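Local coordinates for major allergen Alt a 1 (PDB 3V0R), which probably binds plant thaumatin-like proteins and inhibits their beta-glucanase activity, at residues Gly12-Lys17 and Ile92-Thr97; Leu34-Lys39 and Met71-Asp76; His60-Cys65 and Leu83-Val88. One frame throughout, in Å; residues are numbered along the deposited sequence.

Interaction 1: Gly12-Lys17 and Ile92-Thr97; sequences GDYVWK and ITYVAT. With 8AC (8-aminooctanoic acid), chain L; 0FU (2,5,6-triaminopyrimidin-4-ol), chain J; SO4 (sulfate ion), chain B.
Tyr14 and Tyr94 share a first torsion: in each, CG stands anti to the carbonyl carbon and beside the backbone N (chi1 -67° and -59°). This carries the two rings toward each other from backbones whose CA atoms are 9.5 Å apart at Tyr14 and Tyr94. The edge of Tyr14 is turned to the face of Tyr94 in an offset edge-to-face (T-shaped) pair. The ring planes stand at 80°, and the centroids lie 5.6 Å apart. Tyr14 CE2 makes the closest approach, 3.6 Å from Tyr94 OH. A type I turn from Gly12 to Val15 places Tyr14 just before strand 15-25 of the beta-barrel. Strand 114-128 lies between 15-25 and 93-106, pairing with both, so the tyrosines reach across it. The pair lines the pocket for 8-aminooctanoic acid, whose CAH lies over one face of Tyr14. The ligand's carboxyl oxygen OAC meets the Trp16 ring at the edge, 3.7 Å from Trp16 CZ2. The triaminopyrimidinol sits beside both tyrosines. Its NAB lies 2.5 Å from Tyr94 OH, placed to donate a hydrogen bond, but so short a distance leaves the detail doubtful. Lys17 NZ donates to O1 of a sulfate, probably from the crystallisation liquor, and to Asn109 of a third subunit.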
loop_
_atom_site.group_PDB
_atom_site.type_symbol
_atom_site.label_atom_id
_atom_site.label_comp_id
_atom_site.label_asym_id
_atom_site.label_seq_id
_atom_site.Cartn_x
_atom_site.Cartn_y
_atom_site.Cartn_z
ATOM N N GLY A 12 0.814 -25.187 15.231
ATOM C CA GLY A 12 0.002 -24.943 16.394
ATOM C C GLY A 12 -0.878 -23.723 16.183
ATOM O O GLY A 12 -0.593 -22.881 15.361
ATOM N N ASP A 13 -1.904 -23.581 16.980
ATOM C CA ASP A 13 -2.768 -22.402 16.858
ATOM C C ASP A 13 -2.020 -21.121 17.174
ATOM O O ASP A 13 -2.435 -20.059 16.736
ATOM C CB ASP A 13 -3.953 -22.496 17.795
ATOM C CG ASP A 13 -5.051 -23.431 17.302
ATOM O OD1 ASP A 13 -5.193 -23.695 16.124
ATOM O OD2 ASP A 13 -5.799 -23.941 18.171
ATOM N N TYR A 14 -0.958 -21.217 18.002
ATOM C CA TYR A 14 -0.185 -20.039 18.422
ATOM C C TYR A 14 1.243 -20.073 17.882
ATOM O O TYR A 14 2.125 -19.367 18.368
ATOM C CB TYR A 14 -0.212 -19.954 19.952
ATOM C CG TYR A 14 -1.623 -19.657 20.432
ATOM C CD1 TYR A 14 -2.429 -20.658 20.875
ATOM C CD2 TYR A 14 -2.128 -18.368 20.364
ATOM C CE1 TYR A 14 -3.746 -20.413 21.287
ATOM C CE2 TYR A 14 -3.430 -18.111 20.788
ATOM C CZ TYR A 14 -4.206 -19.133 21.195
ATOM O OH TYR A 14 -5.499 -18.884 21.600
ATOM N N VAL A 15 1.448 -20.889 16.857
ATOM C CA VAL A 15 2.731 -21.033 16.176
ATOM C C VAL A 15 2.652 -20.583 14.727
ATOM O O VAL A 15 1.781 -21.045 13.947
ATOM C CB VAL A 15 3.183 -22.510 16.251
ATOM C CG1 VAL A 15 4.543 -22.676 15.527
ATOM C CG2 VAL A 15 3.297 -22.945 17.718
ATOM N N TRP A 16 3.494 -19.619 14.371
ATOM C CA TRP A 16 3.548 -19.040 13.035
ATOM C C TRP A 16 4.881 -19.266 12.413
ATOM O O TRP A 16 5.893 -19.342 13.144
ATOM C CB TRP A 16 3.241 -17.560 13.068
ATOM C CG TRP A 16 1.865 -17.171 13.501
ATOM C CD1 TRP A 16 0.758 -17.963 13.650
ATOM C CD2 TRP A 16 1.403 -15.818 13.858
ATOM N NE1 TRP A 16 -0.318 -17.215 14.044
ATOM C CE2 TRP A 16 0.040 -15.918 14.176
ATOM C CE3 TRP A 16 2.026 -14.589 13.947
ATOM C CZ2 TRP A 16 -0.712 -14.817 14.566
ATOM C CZ3 TRP A 16 1.274 -13.495 14.307
ATOM C CH2 TRP A 16 -0.062 -13.622 14.666
ATOM N N LYS A 17 4.942 -19.321 11.073
ATOM C CA LYS A 17 6.195 -19.541 10.348
ATOM C C LYS A 17 6.661 -18.211 9.832
ATOM O O LYS A 17 5.835 -17.442 9.298
ATOM C CB LYS A 17 5.894 -20.439 9.155
ATOM C CG LYS A 17 7.120 -20.768 8.318
ATOM C CD LYS A 17 6.736 -21.752 7.202
ATOM C CE LYS A 17 6.318 -20.967 5.968
ATOM N NZ LYS A 17 6.087 -21.858 4.774
ATOM N N ILE A 92 -5.040 -8.710 27.367
ATOM C CA ILE A 92 -4.269 -9.799 26.792
ATOM C C ILE A 92 -3.390 -9.272 25.690
ATOM O O ILE A 92 -3.888 -8.703 24.719
ATOM C CB ILE A 92 -5.186 -10.877 26.180
ATOM C CG1 ILE A 92 -6.112 -11.480 27.261
ATOM C CG2 ILE A 92 -4.373 -11.989 25.537
ATOM C CD1 ILE A 92 -7.194 -12.414 26.663
ATOM N N THR A 93 -2.090 -9.488 25.844
ATOM C CA THR A 93 -1.105 -9.196 24.842
ATOM C C THR A 93 -0.239 -10.418 24.688
ATOM O O THR A 93 0.175 -11.011 25.696
ATOM C CB THR A 93 -0.221 -7.992 25.280
ATOM O OG1 THR A 93 -1.012 -6.787 25.268
ATOM C CG2 THR A 93 0.949 -7.780 24.330
ATOM N N TYR A 94 0.049 -10.815 23.449
ATOM C CA TYR A 94 0.988 -11.902 23.173
ATOM C C TYR A 94 2.268 -11.327 22.691
ATOM O O TYR A 94 2.261 -10.292 22.033
ATOM C CB TYR A 94 0.473 -12.818 22.076
ATOM C CG TYR A 94 -0.838 -13.486 22.308
ATOM C CD1 TYR A 94 -1.188 -13.930 23.554
ATOM C CD2 TYR A 94 -1.710 -13.735 21.259
ATOM C CE1 TYR A 94 -2.438 -14.525 23.776
ATOM C CE2 TYR A 94 -2.965 -14.361 21.474
ATOM C CZ TYR A 94 -3.288 -14.753 22.722
ATOM O OH TYR A 94 -4.492 -15.384 22.969
ATOM N N VAL A 95 3.391 -11.963 23.028
ATOM C CA VAL A 95 4.684 -11.672 22.466
ATOM C C VAL A 95 5.311 -12.931 21.968
ATOM O O VAL A 95 4.849 -14.032 22.306
ATOM C CB VAL A 95 5.658 -10.931 23.403
ATOM C CG1 VAL A 95 5.115 -9.579 23.810
ATOM C CG2 VAL A 95 5.963 -11.774 24.651
ATOM N N ALA A 96 6.298 -12.823 21.063
ATOM C CA ALA A 96 6.938 -13.981 20.537
ATOM C C ALA A 96 8.317 -13.609 20.035
ATOM O O ALA A 96 8.493 -12.485 19.528
ATOM C CB ALA A 96 6.154 -14.627 19.359
ATOM N N THR A 97 9.254 -14.551 20.091
ATOM C CA THR A 97 10.592 -14.240 19.623
ATOM C C THR A 97 11.170 -15.307 18.759
ATOM O O THR A 97 10.809 -16.462 18.845
ATOM C CB THR A 97 11.613 -13.956 20.798
ATOM O OG1 THR A 97 11.846 -15.159 21.555
ATOM C CG2 THR A 97 11.167 -12.787 21.720
HETATM N NAA 8AC L . -9.827 -22.158 19.651
HETATM O OAB 8AC L . -2.692 -15.037 18.043
HETATM O OAC 8AC L . -3.937 -14.454 16.402
HETATM C CAD 8AC L . -9.328 -20.993 18.905
HETATM C CAE 8AC L . -7.824 -21.102 18.788
HETATM C CAF 8AC L . -7.288 -20.357 17.582
HETATM C CAG 8AC L . -6.681 -19.039 18.083
HETATM C CAH 8AC L . -5.515 -18.621 17.264
HETATM C CAI 8AC L . -5.161 -17.142 17.598
HETATM C CAJ 8AC L . -3.798 -16.804 17.042
HETATM C CAK 8AC L . -3.484 -15.299 17.167
HETATM C C4 0FU J . -8.935 -16.150 19.032
HETATM N N3 0FU J . -9.487 -17.056 19.881
HETATM C C2 0FU J . -8.981 -17.286 21.124
HETATM N NAA 0FU J . -9.574 -18.194 21.913
HETATM N N1 0FU J . -7.899 -16.617 21.579
HETATM C C6 0FU J . -7.303 -15.697 20.766
HETATM N NAB 0FU J . -6.249 -15.040 21.193
HETATM C C5 0FU J . -7.804 -15.433 19.460
HETATM N NAC 0FU J . -7.248 -14.522 18.621
HETATM O O4 0FU J . -9.420 -15.903 17.764
HETATM S S SO4 B . 4.738 -20.474 1.499
HETATM O O1 SO4 B . 5.167 -19.754 2.748
HETATM O O2 SO4 B . 5.443 -21.789 1.463
HETATM O O3 SO4 B . 3.254 -20.670 1.541
HETATM O O4 SO4 B . 5.082 -19.769 0.228
#

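Interaction 2: Leu34-Lys39 and Met71-Asp76; sequences LGFNIK and MDFSFD. With 0FU (2,5,6-triaminopyrimidin-4-ol), chain M.
Phe36 and Phe73 meet edge to face. Phe36 brings CE1 over one face of Phe73, toward its rim, with Phe36 CE1 4.0 Å from Phe73 CD2. The planes are almost perpendicular, at 89°, and the centroids are 5.5 Å apart. Both rings use the first torsion that puts CG between the backbone N and the carbonyl carbon (chi1 51° for Phe36, 81° for Phe73). The two side chains come from opposing strands and pass one beside the other. The second contact is apolar. One methyl of Leu34 does the touching, with Leu34 CD2 3.8 Å from Phe75 CD2 and also near Phe75 CG and CB. All four side chains are buried. Further out, Phe36 and Phe73 both pack on Cys50, which is in a disulfide with Cys65. Leu82 also packs on Phe36, and Leu84 on Phe73. On the other side of strand 33-40 a triaminopyrimidinol lies against the backbone, its N1 3.4 Å from Gly35 CA. Leu34 and Phe36 point inward, and Gly35 between them has no side chain to obstruct this ligand. Strands 33-40 and 72-76 are not neighbours in the sheet. Their aromatic side chains meet across the interior, as expected for the hydrophobic core of a beta-barrel.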
loop_
_atom_site.group_PDB
_atom_site.type_symbol
_atom_site.label_atom_id
_atom_site.label_comp_id
_atom_site.label_asym_id
_atom_site.label_seq_id
_atom_site.Cartn_x
_atom_site.Cartn_y
_atom_site.Cartn_z
ATOM N N LEU A 34 13.697 -3.525 6.118
ATOM C CA LEU A 34 13.653 -4.823 6.754
ATOM C C LEU A 34 12.271 -5.416 6.571
ATOM O O LEU A 34 11.267 -4.699 6.697
ATOM C CB LEU A 34 13.940 -4.612 8.263
ATOM C CG LEU A 34 14.608 -5.566 9.198
ATOM C CD1 LEU A 34 15.953 -6.030 8.764
ATOM C CD2 LEU A 34 14.816 -4.798 10.515
ATOM N N GLY A 35 12.203 -6.708 6.306
ATOM C CA GLY A 35 10.940 -7.377 6.181
ATOM C C GLY A 35 10.990 -8.883 6.198
ATOM O O GLY A 35 12.045 -9.485 6.045
ATOM N N PHE A 36 9.808 -9.492 6.341
ATOM C CA PHE A 36 9.698 -10.943 6.398
ATOM C C PHE A 36 8.246 -11.333 6.265
ATOM O O PHE A 36 7.377 -10.492 6.373
ATOM C CB PHE A 36 10.294 -11.501 7.719
ATOM C CG PHE A 36 9.776 -10.821 8.921
ATOM C CD1 PHE A 36 10.437 -9.699 9.443
ATOM C CD2 PHE A 36 8.608 -11.278 9.560
ATOM C CE1 PHE A 36 9.925 -9.035 10.539
ATOM C CE2 PHE A 36 8.096 -10.597 10.672
ATOM C CZ PHE A 36 8.757 -9.486 11.153
ATOM N N ASN A 37 7.990 -12.569 5.902
ATOM C CA ASN A 37 6.626 -13.084 5.722
ATOM C C ASN A 37 6.232 -13.828 6.978
ATOM O O ASN A 37 7.099 -14.515 7.612
ATOM C CB ASN A 37 6.566 -14.052 4.537
ATOM C CG ASN A 37 6.711 -13.351 3.177
ATOM O OD1 ASN A 37 6.489 -12.109 3.058
ATOM N ND2 ASN A 37 7.019 -14.152 2.114
ATOM N N ILE A 38 4.979 -13.710 7.365
ATOM C CA ILE A 38 4.427 -14.424 8.539
ATOM C C ILE A 38 3.226 -15.241 8.094
ATOM O O ILE A 38 2.311 -14.691 7.418
ATOM C CB ILE A 38 3.937 -13.452 9.573
ATOM C CG1 ILE A 38 5.072 -12.541 10.052
ATOM C CG2 ILE A 38 3.241 -14.187 10.745
ATOM C CD1 ILE A 38 4.623 -11.620 11.172
ATOM N N LYS A 39 3.200 -16.511 8.421
ATOM C CA LYS A 39 2.117 -17.406 8.001
ATOM C C LYS A 39 1.618 -18.283 9.124
ATOM O O LYS A 39 2.427 -18.860 9.867
ATOM C CB LYS A 39 2.611 -18.273 6.833
ATOM C CG LYS A 39 1.525 -19.045 6.124
ATOM C CD LYS A 39 2.034 -19.916 4.988
ATOM C CE LYS A 39 0.896 -20.281 4.034
ATOM N NZ LYS A 39 -0.245 -20.920 4.732
ATOM N N MET A 71 -0.329 -6.165 14.102
ATOM C CA MET A 71 0.921 -6.685 14.681
ATOM C C MET A 71 1.998 -5.582 14.680
ATOM O O MET A 71 2.130 -4.854 13.700
ATOM C CB MET A 71 1.483 -7.785 13.812
ATOM C CG MET A 71 0.668 -9.060 13.747
ATOM S SD MET A 71 0.541 -9.842 15.364
ATOM C CE MET A 71 2.302 -10.002 15.675
ATOM N N ASP A 72 2.779 -5.553 15.752
ATOM C CA ASP A 72 4.017 -4.752 15.841
ATOM C C ASP A 72 5.169 -5.671 15.918
ATOM O O ASP A 72 5.036 -6.793 16.388
ATOM C CB ASP A 72 4.027 -3.845 17.050
ATOM C CG ASP A 72 2.984 -2.684 16.931
ATOM O OD1 ASP A 72 2.566 -2.323 15.826
ATOM O OD2 ASP A 72 2.621 -2.134 17.979
ATOM N N PHE A 73 6.327 -5.194 15.451
ATOM C CA PHE A 73 7.575 -5.920 15.602
ATOM C C PHE A 73 8.728 -5.014 16.010
ATOM O O PHE A 73 8.686 -3.809 15.823
ATOM C CB PHE A 73 7.920 -6.695 14.343
ATOM C CG PHE A 73 8.558 -5.853 13.252
ATOM C CD1 PHE A 73 7.809 -5.080 12.446
ATOM C CD2 PHE A 73 9.945 -5.889 13.039
ATOM C CE1 PHE A 73 8.358 -4.347 11.388
ATOM C CE2 PHE A 73 10.523 -5.147 11.996
ATOM C CZ PHE A 73 9.725 -4.367 11.169
ATOM N N SER A 74 9.768 -5.641 16.572
ATOM C CA SER A 74 11.004 -5.007 16.882
ATOM C C SER A 74 12.147 -5.941 16.493
ATOM O O SER A 74 11.934 -7.141 16.406
ATOM C CB SER A 74 11.022 -4.737 18.401
ATOM O OG SER A 74 12.137 -3.962 18.788
ATOM N N PHE A 75 13.331 -5.415 16.231
ATOM C CA PHE A 75 14.462 -6.227 15.785
ATOM C C PHE A 75 15.666 -5.840 16.581
ATOM O O PHE A 75 15.895 -4.637 16.845
ATOM C CB PHE A 75 14.689 -6.026 14.268
ATOM C CG PHE A 75 15.394 -7.154 13.575
ATOM C CD1 PHE A 75 14.778 -8.394 13.440
ATOM C CD2 PHE A 75 16.623 -6.981 13.037
ATOM C CE1 PHE A 75 15.451 -9.456 12.830
ATOM C CE2 PHE A 75 17.311 -8.032 12.413
ATOM C CZ PHE A 75 16.719 -9.275 12.327
ATOM N N ASP A 76 16.497 -6.828 16.968
ATOM C CA ASP A 76 17.823 -6.585 17.516
ATOM C C ASP A 76 18.794 -7.039 16.460
ATOM O O ASP A 76 19.019 -8.210 16.302
ATOM C CB ASP A 76 18.013 -7.411 18.805
ATOM C CG ASP A 76 17.346 -6.761 20.033
ATOM O OD1 ASP A 76 16.832 -5.625 19.972
ATOM O OD2 ASP A 76 17.368 -7.389 21.104
HETATM C C4 0FU M . 8.486 -5.841 1.926
HETATM N N3 0FU M . 9.608 -5.216 2.301
HETATM C C2 0FU M . 10.667 -5.933 2.734
HETATM N NAA 0FU M . 11.765 -5.235 3.092
HETATM N N1 0FU M . 10.641 -7.298 2.789
HETATM C C6 0FU M . 9.532 -7.960 2.427
HETATM N NAB 0FU M . 9.464 -9.296 2.496
HETATM C C5 0FU M . 8.433 -7.215 1.978
HETATM N NAC 0FU M . 7.281 -7.770 1.602
HETATM O O4 0FU M . 7.384 -5.196 1.466
#

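Interaction 3: His60-Cys65 and Leu83-Val88; sequences HKWYSC and LLKQKV. With 8AC (8-aminooctanoic acid), chain L.
Trp62 and Lys85 form a cation-pi pair. Lys85 NZ lies over the five-membered ring of Trp62, 3.7 Å from its centroid and 21° off the normal. A CH-pi contact runs alongside it: Lys85 CE lies over the six-membered ring of Trp62, 3.9 Å from that centroid. The lysine chain runs along the indole face from the six-membered ring to the five-membered one, although the two side chains as a whole are set at about a right angle. Lys85 is extended as far as CD and then bends at chi3, which lays CE and NZ over the rings. Lys85 CB also touches the indole, 3.5 Å from Trp62 CH2. Apolar packing comes from Leu83, whose CD2 is 3.5 Å from Trp62 CH2. The polar contact of Gln86 is separate, on the other side of the strand. Gln86 NE2 donates to 8-aminooctanoic acid OAC at 3.0 Å, with an angle of 150° at the hydrogen. Gln86 OE1 is 2.6 Å from the second ligand oxygen, OAB. Asp72 packs against both Trp62 and Lys85. The exposed cation-pi pair joins segment 60-65 to strand 81-87 across strand 72-76. Gln86 faces inward, as expected of a barrel strand with one face to solvent and the other to the interior.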
loop_
_atom_site.group_PDB
_atom_site.type_symbol
_atom_site.label_atom_id
_atom_site.label_comp_id
_atom_site.label_asym_id
_atom_site.label_seq_id
_atom_site.Cartn_x
_atom_site.Cartn_y
_atom_site.Cartn_z
ATOM N N HIS A 60 15.494 -2.290 18.902
ATOM C CA HIS A 60 14.636 -2.195 20.053
ATOM C C HIS A 60 13.638 -1.065 19.988
ATOM O O HIS A 60 13.534 -0.286 20.914
ATOM C CB HIS A 60 15.372 -2.186 21.379
ATOM C CG HIS A 60 16.524 -1.308 21.449
ATOM N ND1 HIS A 60 17.778 -1.733 21.141
ATOM C CD2 HIS A 60 16.645 0.004 21.912
ATOM C CE1 HIS A 60 18.657 -0.735 21.326
ATOM N NE2 HIS A 60 17.977 0.352 21.792
ATOM N N LYS A 61 12.950 -0.980 18.856
ATOM C CA LYS A 61 11.889 0.002 18.648
ATOM C C LYS A 61 10.724 -0.668 17.949
ATOM O O LYS A 61 10.928 -1.407 17.041
ATOM C CB LYS A 61 12.416 1.121 17.799
ATOM C CG LYS A 61 11.371 2.174 17.520
ATOM C CD LYS A 61 11.901 3.249 16.602
ATOM C CE LYS A 61 10.790 4.318 16.497
ATOM N NZ LYS A 61 11.161 5.189 15.407
ATOM N N TRP A 62 9.492 -0.408 18.384
ATOM C CA TRP A 62 8.319 -1.029 17.750
ATOM C C TRP A 62 8.044 -0.383 16.415
ATOM O O TRP A 62 8.012 0.851 16.316
ATOM C CB TRP A 62 7.066 -0.814 18.584
ATOM C CG TRP A 62 7.037 -1.604 19.882
ATOM C CD1 TRP A 62 6.933 -1.101 21.169
ATOM C CD2 TRP A 62 7.077 -3.019 20.032
ATOM N NE1 TRP A 62 6.932 -2.130 22.083
ATOM C CE2 TRP A 62 7.037 -3.286 21.472
ATOM C CE3 TRP A 62 7.164 -4.084 19.166
ATOM C CZ2 TRP A 62 7.073 -4.532 21.968
ATOM C CZ3 TRP A 62 7.208 -5.330 19.708
ATOM C CH2 TRP A 62 7.153 -5.531 21.095
ATOM N N TYR A 63 7.845 -1.190 15.390
ATOM C CA TYR A 63 7.370 -0.721 14.112
ATOM C C TYR A 63 6.099 -1.494 13.822
ATOM O O TYR A 63 5.993 -2.661 14.128
ATOM C CB TYR A 63 8.402 -0.998 13.006
ATOM C CG TYR A 63 9.652 -0.174 13.121
ATOM C CD1 TYR A 63 9.666 1.124 12.618
ATOM C CD2 TYR A 63 10.816 -0.672 13.687
ATOM C CE1 TYR A 63 10.809 1.928 12.716
ATOM C CE2 TYR A 63 11.962 0.150 13.805
ATOM C CZ TYR A 63 11.932 1.426 13.301
ATOM O OH TYR A 63 13.048 2.224 13.392
ATOM N N SER A 64 5.149 -0.833 13.167
ATOM C CA SER A 64 3.981 -1.507 12.683
ATOM C C SER A 64 4.393 -2.481 11.622
ATOM O O SER A 64 5.284 -2.188 10.843
ATOM C CB SER A 64 3.023 -0.450 12.107
ATOM O OG SER A 64 1.887 -1.139 11.631
ATOM N N CYS A 65 3.734 -3.626 11.516
ATOM C CA CYS A 65 4.008 -4.524 10.401
ATOM C C CYS A 65 3.602 -3.969 9.039
ATOM O O CYS A 65 4.134 -4.376 8.029
ATOM C CB CYS A 65 3.356 -5.897 10.615
ATOM S SG CYS A 65 4.323 -6.986 11.680
ATOM N N LEU A 83 11.186 -9.757 17.620
ATOM C CA LEU A 83 10.149 -9.750 18.641
ATOM C C LEU A 83 8.852 -9.253 17.997
ATOM O O LEU A 83 8.843 -8.286 17.279
ATOM C CB LEU A 83 10.562 -8.771 19.742
ATOM C CG LEU A 83 9.562 -8.429 20.815
ATOM C CD1 LEU A 83 9.162 -9.637 21.596
ATOM C CD2 LEU A 83 10.085 -7.342 21.807
ATOM N N LEU A 84 7.783 -10.013 18.185
ATOM C CA LEU A 84 6.432 -9.638 17.726
ATOM C C LEU A 84 5.545 -9.363 18.912
ATOM O O LEU A 84 5.707 -9.984 19.950
ATOM C CB LEU A 84 5.828 -10.778 16.912
ATOM C CG LEU A 84 6.526 -11.211 15.637
ATOM C CD1 LEU A 84 5.915 -12.515 15.074
ATOM C CD2 LEU A 84 6.379 -10.069 14.596
ATOM N N LYS A 85 4.559 -8.489 18.754
ATOM C CA LYS A 85 3.596 -8.221 19.749
ATOM C C LYS A 85 2.221 -8.080 19.147
ATOM O O LYS A 85 2.054 -7.408 18.126
ATOM C CB LYS A 85 3.963 -6.941 20.453
ATOM C CG LYS A 85 2.964 -6.497 21.470
ATOM C CD LYS A 85 3.360 -5.216 22.185
ATOM C CE LYS A 85 3.267 -4.007 21.278
ATOM N NZ LYS A 85 3.491 -2.720 22.028
ATOM N N GLN A 86 1.239 -8.701 19.774
ATOM C CA GLN A 86 -0.157 -8.653 19.342
ATOM C C GLN A 86 -1.028 -8.330 20.592
ATOM O O GLN A 86 -1.136 -9.150 21.524
ATOM C CB GLN A 86 -0.551 -10.068 18.810
ATOM C CG GLN A 86 -1.939 -10.129 18.124
ATOM C CD GLN A 86 -2.452 -11.513 17.841
ATOM O OE1 GLN A 86 -1.834 -12.539 18.176
ATOM N NE2 GLN A 86 -3.640 -11.573 17.259
ATOM N N LYS A 87 -1.646 -7.174 20.599
ATOM C CA LYS A 87 -2.542 -6.845 21.672
ATOM C C LYS A 87 -3.993 -7.234 21.309
ATOM O O LYS A 87 -4.691 -6.504 20.548
ATOM C CB LYS A 87 -2.459 -5.349 21.957
ATOM C CG LYS A 87 -3.331 -4.929 23.123
ATOM C CD LYS A 87 -3.068 -3.494 23.562
ATOM C CE LYS A 87 -3.863 -3.159 24.813
ATOM N NZ LYS A 87 -3.507 -1.795 25.303
ATOM N N VAL A 88 -4.440 -8.341 21.881
ATOM C CA VAL A 88 -5.727 -8.967 21.560
ATOM C C VAL A 88 -6.898 -8.272 22.276
ATOM O O VAL A 88 -8.006 -8.215 21.777
ATOM C CB VAL A 88 -5.655 -10.475 21.988
ATOM C CG1 VAL A 88 -7.007 -11.177 21.853
ATOM C CG2 VAL A 88 -4.617 -11.164 21.117
HETATM N NAA 8AC L . -9.827 -22.158 19.651
HETATM O OAB 8AC L . -2.692 -15.037 18.043
HETATM O OAC 8AC L . -3.937 -14.454 16.402
HETATM C CAD 8AC L . -9.328 -20.993 18.905
HETATM C CAE 8AC L . -7.824 -21.102 18.788
HETATM C CAF 8AC L . -7.288 -20.357 17.582
HETATM C CAG 8AC L . -6.681 -19.039 18.083
HETATM C CAH 8AC L . -5.515 -18.621 17.264
HETATM C CAI 8AC L . -5.161 -17.142 17.598
HETATM C CAJ 8AC L . -3.798 -16.804 17.042
HETATM C CAK 8AC L . -3.484 -15.299 17.167
#

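Overall arrangement
The three contacts belong to one antiparallel barrel sheet and are joined by strand pairing. Interactions 1 and 2 have centres about 13 Å apart and meet where Lys17 N lies 2.8 Å from Lys39 O. Trp16 also packs on Ile38 and Met71 there. Interactions 1 and 3 join through Tyr94 N and Gln86 O, 2.8 Å apart, and both touch the same 8-aminooctanoic acid. Interactions 2 and 3 are closest, with centres about 8 Å apart. Strand 72-76 of interaction 2 lies between the two strands of interaction 3. The centre of interaction 2 is about 3 Å from the centre of the chain, and its triaminopyrimidinol occupies a different site from that of interaction 1.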